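Local atomic coordinates of aminotransferase class-III (PDB entry 5GHG), a protein that probably transfers amino groups between amines and carbonyl compounds as an omega-transaminase, using a pyridoxal-phosphate-derived cofactor. Residues E99-M104 with A112-S117; S119-T124 with I282-K287. The protein carries 1 engineered substitution. All coordinates share one frame; numbering follows the deposited sequence.

Contact 1: residues E99-M104 with A112-S117. With PMP (4'-deoxy-4'-aminopyridoxal-5'-phosphate), chain C.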
# COMPACT_ATOMS: atom_id res chain seq x y z
N GLU B 99 0.53 17.73 12.87
CA GLU B 99 -0.01 18.87 13.60
C GLU B 99 -1.03 19.63 12.74
O GLU B 99 -2.11 19.99 13.22
CB GLU B 99 1.12 19.79 14.03
CG GLU B 99 0.64 20.91 14.94
CD GLU B 99 1.72 21.94 15.23
OE1 GLU B 99 2.92 21.66 14.95
OE2 GLU B 99 1.37 23.03 15.74
N LYS B 100 -0.70 19.86 11.47
CA LYS B 100 -1.60 20.55 10.57
C LYS B 100 -2.93 19.80 10.41
O LYS B 100 -4.00 20.40 10.44
CB LYS B 100 -0.92 20.77 9.23
CG LYS B 100 -1.82 21.28 8.15
CD LYS B 100 -2.22 22.71 8.42
CE LYS B 100 -1.01 23.64 8.34
NZ LYS B 100 -1.41 25.06 8.58
N LEU B 101 -2.87 18.47 10.25
CA LEU B 101 -4.09 17.70 10.02
C LEU B 101 -4.98 17.69 11.25
O LEU B 101 -6.20 17.78 11.14
CB LEU B 101 -3.76 16.27 9.61
CG LEU B 101 -3.11 16.10 8.22
CD1 LEU B 101 -2.85 14.61 7.95
CD2 LEU B 101 -3.97 16.70 7.15
N VAL B 102 -4.39 17.55 12.44
CA VAL B 102 -5.18 17.63 13.65
C VAL B 102 -5.85 19.00 13.74
O VAL B 102 -7.04 19.11 14.03
CB VAL B 102 -4.32 17.31 14.89
CG1 VAL B 102 -5.07 17.64 16.19
CG2 VAL B 102 -3.91 15.85 14.89
N SER B 103 -5.10 20.06 13.44
CA SER B 103 -5.65 21.41 13.56
C SER B 103 -6.77 21.66 12.56
O SER B 103 -7.63 22.50 12.80
CB SER B 103 -4.54 22.45 13.40
OG SER B 103 -4.20 22.62 12.04
N MET B 104 -6.77 20.96 11.43
CA MET B 104 -7.80 21.15 10.41
C MET B 104 -9.04 20.29 10.62
O MET B 104 -10.00 20.43 9.86
CB MET B 104 -7.25 20.79 9.01
CG MET B 104 -6.16 21.67 8.44
SD MET B 104 -5.49 20.82 6.95
CE MET B 104 -6.81 21.06 5.78
N ALA B 112 -2.63 11.79 14.69
CA ALA B 112 -2.58 11.47 13.27
C ALA B 112 -1.58 10.33 13.04
O ALA B 112 -0.50 10.32 13.62
CB ALA B 112 -2.18 12.69 12.44
N TYR B 113 -1.96 9.39 12.18
CA TYR B 113 -1.12 8.26 11.78
C TYR B 113 -0.99 8.27 10.26
O TYR B 113 -1.95 8.60 9.56
CB TYR B 113 -1.72 6.92 12.22
CG TYR B 113 -1.94 6.79 13.71
CD1 TYR B 113 -2.98 7.45 14.36
CD2 TYR B 113 -1.10 5.98 14.48
CE1 TYR B 113 -3.17 7.32 15.74
CE2 TYR B 113 -1.30 5.81 15.85
CZ TYR B 113 -2.32 6.48 16.47
OH TYR B 113 -2.48 6.34 17.82
N PHE B 114 0.18 7.86 9.75
CA PHE B 114 0.43 7.91 8.31
C PHE B 114 0.65 6.54 7.72
O PHE B 114 1.24 5.66 8.36
CB PHE B 114 1.63 8.83 8.00
CG PHE B 114 1.39 10.25 8.38
CD1 PHE B 114 0.56 11.04 7.61
CD2 PHE B 114 1.94 10.77 9.53
CE1 PHE B 114 0.29 12.35 7.98
CE2 PHE B 114 1.67 12.08 9.91
CZ PHE B 114 0.86 12.88 9.13
N THR B 115 0.17 6.36 6.49
CA THR B 115 0.40 5.16 5.68
C THR B 115 0.69 5.63 4.26
O THR B 115 0.75 6.84 3.98
CB THR B 115 -0.81 4.23 5.68
OG1 THR B 115 -1.92 4.88 5.03
CG2 THR B 115 -1.23 3.86 7.11
N ASN B 116 0.87 4.68 3.35
CA ASN B 116 1.05 5.05 1.96
C ASN B 116 -0.27 5.22 1.23
O ASN B 116 -0.42 6.15 0.43
CB ASN B 116 1.92 4.02 1.26
CG ASN B 116 3.27 3.85 1.92
OD1 ASN B 116 4.08 4.76 1.89
ND2 ASN B 116 3.48 2.71 2.57
N SER B 117 -1.23 4.35 1.50
CA SER B 117 -2.45 4.28 0.72
C SER B 117 -3.67 4.36 1.63
O SER B 117 -3.59 4.09 2.82
CB SER B 117 -2.51 2.96 -0.08
OG SER B 117 -2.57 1.87 0.82
N1 PMP C . -11.42 4.76 0.55
C2 PMP C . -12.02 5.42 -0.48
C2A PMP C . -13.30 6.15 -0.22
C3 PMP C . -11.47 5.39 -1.78
O3 PMP C . -12.17 6.01 -2.79
C4 PMP C . -10.25 4.70 -2.02
C4A PMP C . -9.54 4.68 -3.36
N4A PMP C . -10.41 4.56 -4.50
C5 PMP C . -9.65 4.04 -0.91
C6 PMP C . -10.21 4.13 0.36
C5A PMP C . -8.39 3.25 -1.04
O4P PMP C . -7.28 4.11 -1.30
P PMP C . -5.97 3.51 -2.08
O1P PMP C . -5.56 2.25 -1.41
O2P PMP C . -4.95 4.63 -1.97
O3P PMP C . -6.36 3.22 -3.52
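The F114 ring meets the methyl CD1 of L101 obliquely, with CD1 3.9 Å from CE1, while V94, L97 and A98 of the same helix, 93-104, also pack against the ring. A second pair of rings spans two strands: Y113 lies against F299 of strand 297-301, their planes about 5° apart. The setting is the large-domain sheet of a fold type I aminotransferase, where 111-115, the outermost strand within this chain, pairs antiparallel with 297-301 and helix 93-104 lies against it.

The CB of F114 does not itself aim at the helix; with CG beside the backbone N (chi1 -63°), the ring is nevertheless carried toward L101, which approaches from the opposite direction. A looser apolar contact sits earlier on the strand, where V102 CG2 stands 4.4 Å from A112 CB, and both residues also touch L300. Within the helix, the hydroxyl of S103 turns back onto K100 O at 2.7 Å, on the same face of that carbonyl as the helical donor M104 N.

Beyond the strand the chain turns into helix 118-135, with S117 at its N-cap: OG bonds E120 N and also E120 OE2 of the second subunit. Within this turn T115 OG1 donates to S117 O at 2.9 Å. The cofactor phosphate is met at S117 by the side-chain carbon, CB lying 3.4 Å from O1P.

Contact 2: residues S119-T124 with I282-K287. With PMP (4'-deoxy-4'-aminopyridoxal-5'-phosphate), chain C.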
# COMPACT_ATOMS: atom_id res chain seq x y z
N SER B 119 -6.08 2.21 1.37
CA SER B 119 -6.26 0.83 1.74
C SER B 119 -5.48 0.47 3.01
O SER B 119 -6.01 -0.17 3.92
CB SER B 119 -5.82 -0.10 0.58
OG SER B 119 -6.62 0.09 -0.59
N GLU B 120 -4.20 0.85 3.07
CA GLU B 120 -3.42 0.59 4.29
C GLU B 120 -4.00 1.35 5.49
O GLU B 120 -3.99 0.83 6.61
CB GLU B 120 -1.97 1.02 4.11
CG GLU B 120 -1.08 0.07 3.33
CD GLU B 120 0.27 0.75 3.02
OE1 GLU B 120 0.29 2.00 2.88
OE2 GLU B 120 1.31 0.06 2.92
N ALA B 121 -4.47 2.57 5.27
CA ALA B 121 -5.06 3.34 6.37
C ALA B 121 -6.26 2.61 6.96
O ALA B 121 -6.35 2.41 8.17
CB ALA B 121 -5.44 4.74 5.90
N ASN B 122 -7.21 2.22 6.10
CA ASN B 122 -8.40 1.52 6.59
C ASN B 122 -8.05 0.18 7.21
O ASN B 122 -8.67 -0.25 8.19
CB ASN B 122 -9.41 1.36 5.46
CG ASN B 122 -10.22 2.62 5.24
OD1 ASN B 122 -10.45 3.39 6.19
ND2 ASN B 122 -10.64 2.86 4.00
N ASP B 123 -7.07 -0.52 6.63
CA ASP B 123 -6.60 -1.78 7.19
C ASP B 123 -6.05 -1.58 8.61
O ASP B 123 -6.36 -2.34 9.53
CB ASP B 123 -5.54 -2.37 6.26
CG ASP B 123 -5.18 -3.80 6.58
OD1 ASP B 123 -4.53 -4.01 7.62
OD2 ASP B 123 -5.53 -4.71 5.78
N THR B 124 -5.22 -0.55 8.78
CA THR B 124 -4.66 -0.25 10.09
C THR B 124 -5.75 0.20 11.08
O THR B 124 -5.68 -0.11 12.27
CB THR B 124 -3.59 0.84 9.95
OG1 THR B 124 -2.62 0.40 9.02
CG2 THR B 124 -2.93 1.15 11.30
N ILE B 282 -13.06 8.54 14.01
CA ILE B 282 -11.88 8.25 13.21
C ILE B 282 -12.13 8.83 11.81
O ILE B 282 -13.22 8.66 11.26
CB ILE B 282 -11.61 6.74 13.13
CG1 ILE B 282 -11.45 6.14 14.53
CG2 ILE B 282 -10.39 6.41 12.23
CD1 ILE B 282 -11.26 4.62 14.53
N LEU B 283 -11.13 9.51 11.25
CA LEU B 283 -11.27 10.14 9.94
C LEU B 283 -10.09 9.70 9.07
O LEU B 283 -8.94 9.86 9.48
CB LEU B 283 -11.32 11.66 10.05
CG LEU B 283 -11.76 12.43 8.81
CD1 LEU B 283 -12.44 13.73 9.22
CD2 LEU B 283 -10.58 12.71 7.88
N VAL B 284 -10.38 9.18 7.88
CA VAL B 284 -9.38 8.60 6.98
C VAL B 284 -9.23 9.52 5.77
O VAL B 284 -10.24 9.93 5.16
CB VAL B 284 -9.75 7.18 6.55
CG1 VAL B 284 -8.60 6.55 5.72
CG2 VAL B 284 -10.12 6.28 7.75
N MET B 285 -7.99 9.82 5.40
CA MET B 285 -7.69 10.75 4.32
C MET B 285 -6.66 10.17 3.37
O MET B 285 -5.80 9.37 3.76
CB MET B 285 -7.14 12.07 4.86
CG MET B 285 -8.11 12.85 5.72
SD MET B 285 -7.22 13.94 6.87
CE MET B 285 -6.72 12.77 8.14
N SER B 286 -6.74 10.58 2.11
CA SER B 286 -5.69 10.32 1.14
C SER B 286 -5.89 11.22 -0.07
O SER B 286 -6.57 12.25 0.04
CB SER B 286 -5.67 8.84 0.75
OG SER B 286 -4.58 8.56 -0.13
N LYS B 287 -5.31 10.86 -1.21
CA LYS B 287 -5.67 11.48 -2.49
C LYS B 287 -5.42 12.97 -2.50
O LYS B 287 -4.28 13.41 -2.73
CB LYS B 287 -7.12 11.17 -2.84
CG LYS B 287 -7.32 9.75 -3.36
CD LYS B 287 -8.77 9.55 -3.79
CE LYS B 287 -9.14 8.08 -3.83
NZ LYS B 287 -8.94 7.44 -5.12
N1 PMP C . -11.42 4.76 0.55
C2 PMP C . -12.02 5.42 -0.48
C2A PMP C . -13.30 6.15 -0.22
C3 PMP C . -11.47 5.39 -1.78
O3 PMP C . -12.17 6.01 -2.79
C4 PMP C . -10.25 4.70 -2.02
C4A PMP C . -9.54 4.68 -3.36
N4A PMP C . -10.41 4.56 -4.50
C5 PMP C . -9.65 4.04 -0.91
C6 PMP C . -10.21 4.13 0.36
C5A PMP C . -8.39 3.25 -1.04
O4P PMP C . -7.28 4.11 -1.30
P PMP C . -5.97 3.51 -2.08
O1P PMP C . -5.56 2.25 -1.41
O2P PMP C . -4.95 4.63 -1.97
O3P PMP C . -6.36 3.22 -3.52
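V284 meets helix 118-135 through both its methyl groups. The apolar contact is CG1, anti to the backbone N (chi1 -174°), against A121 CB at 3.6 Å. CG2 is instead a methyl packed on a polar oxygen, 3.3 Å from N122 OD1. That amide oxygen is buried with no polar partner in the model.

Polar bonds hold the other end of the amide. N122 ND2 donates to H152 O and to D258 OD2, which fixes the rotation of the group and leaves ND2 3.9 Å from C6 of the cofactor's pyridine ring. With an alanine in place of N122, H152 O and D258 OD2 would probably be left without this donor and a gap would open beside V284 CG2.

The phosphate is gripped twice by S119. Its N donates to O1P at 2.8 Å (154° at the hydrogen). OG donates to the same oxygen at 2.5 Å while accepting from V154 N. G118 N and T324 OG1 of the second subunit also bond the cofactor. The start of the helix would be expected to favour this anion.

At the amine end, K287 NZ stands 3.3 Å from N4A without a covalent link, and is hydrogen-bonded to L57 O and to that same T324 OG1. A phosphate at the head of a helix and a lysine near the end of a central-sheet strand are characteristic of fold type I aminotransferases.

Contact 1 is only partly buried and its centre lies about 18 Å from the chain centre; contact 2 is fully buried, about 11 Å from it. Both are built on the same mixed sheet, contact 1 on 111-115, outermost within this chain, and contact 2 on the interior strand 282-285, with 297-301 between them. The chain passes directly from one to the other, through a short turn into helix 118-135, and the two sets touch where T115 OG1 packs 3.4 Å from A121 N. Contact 1 joins its elements mainly through hydrocarbon groups and meets the cofactor by packing of S117, whereas contact 2 adds a buried amide and hydrogen-bonds the phosphate. Both also reach the second subunit.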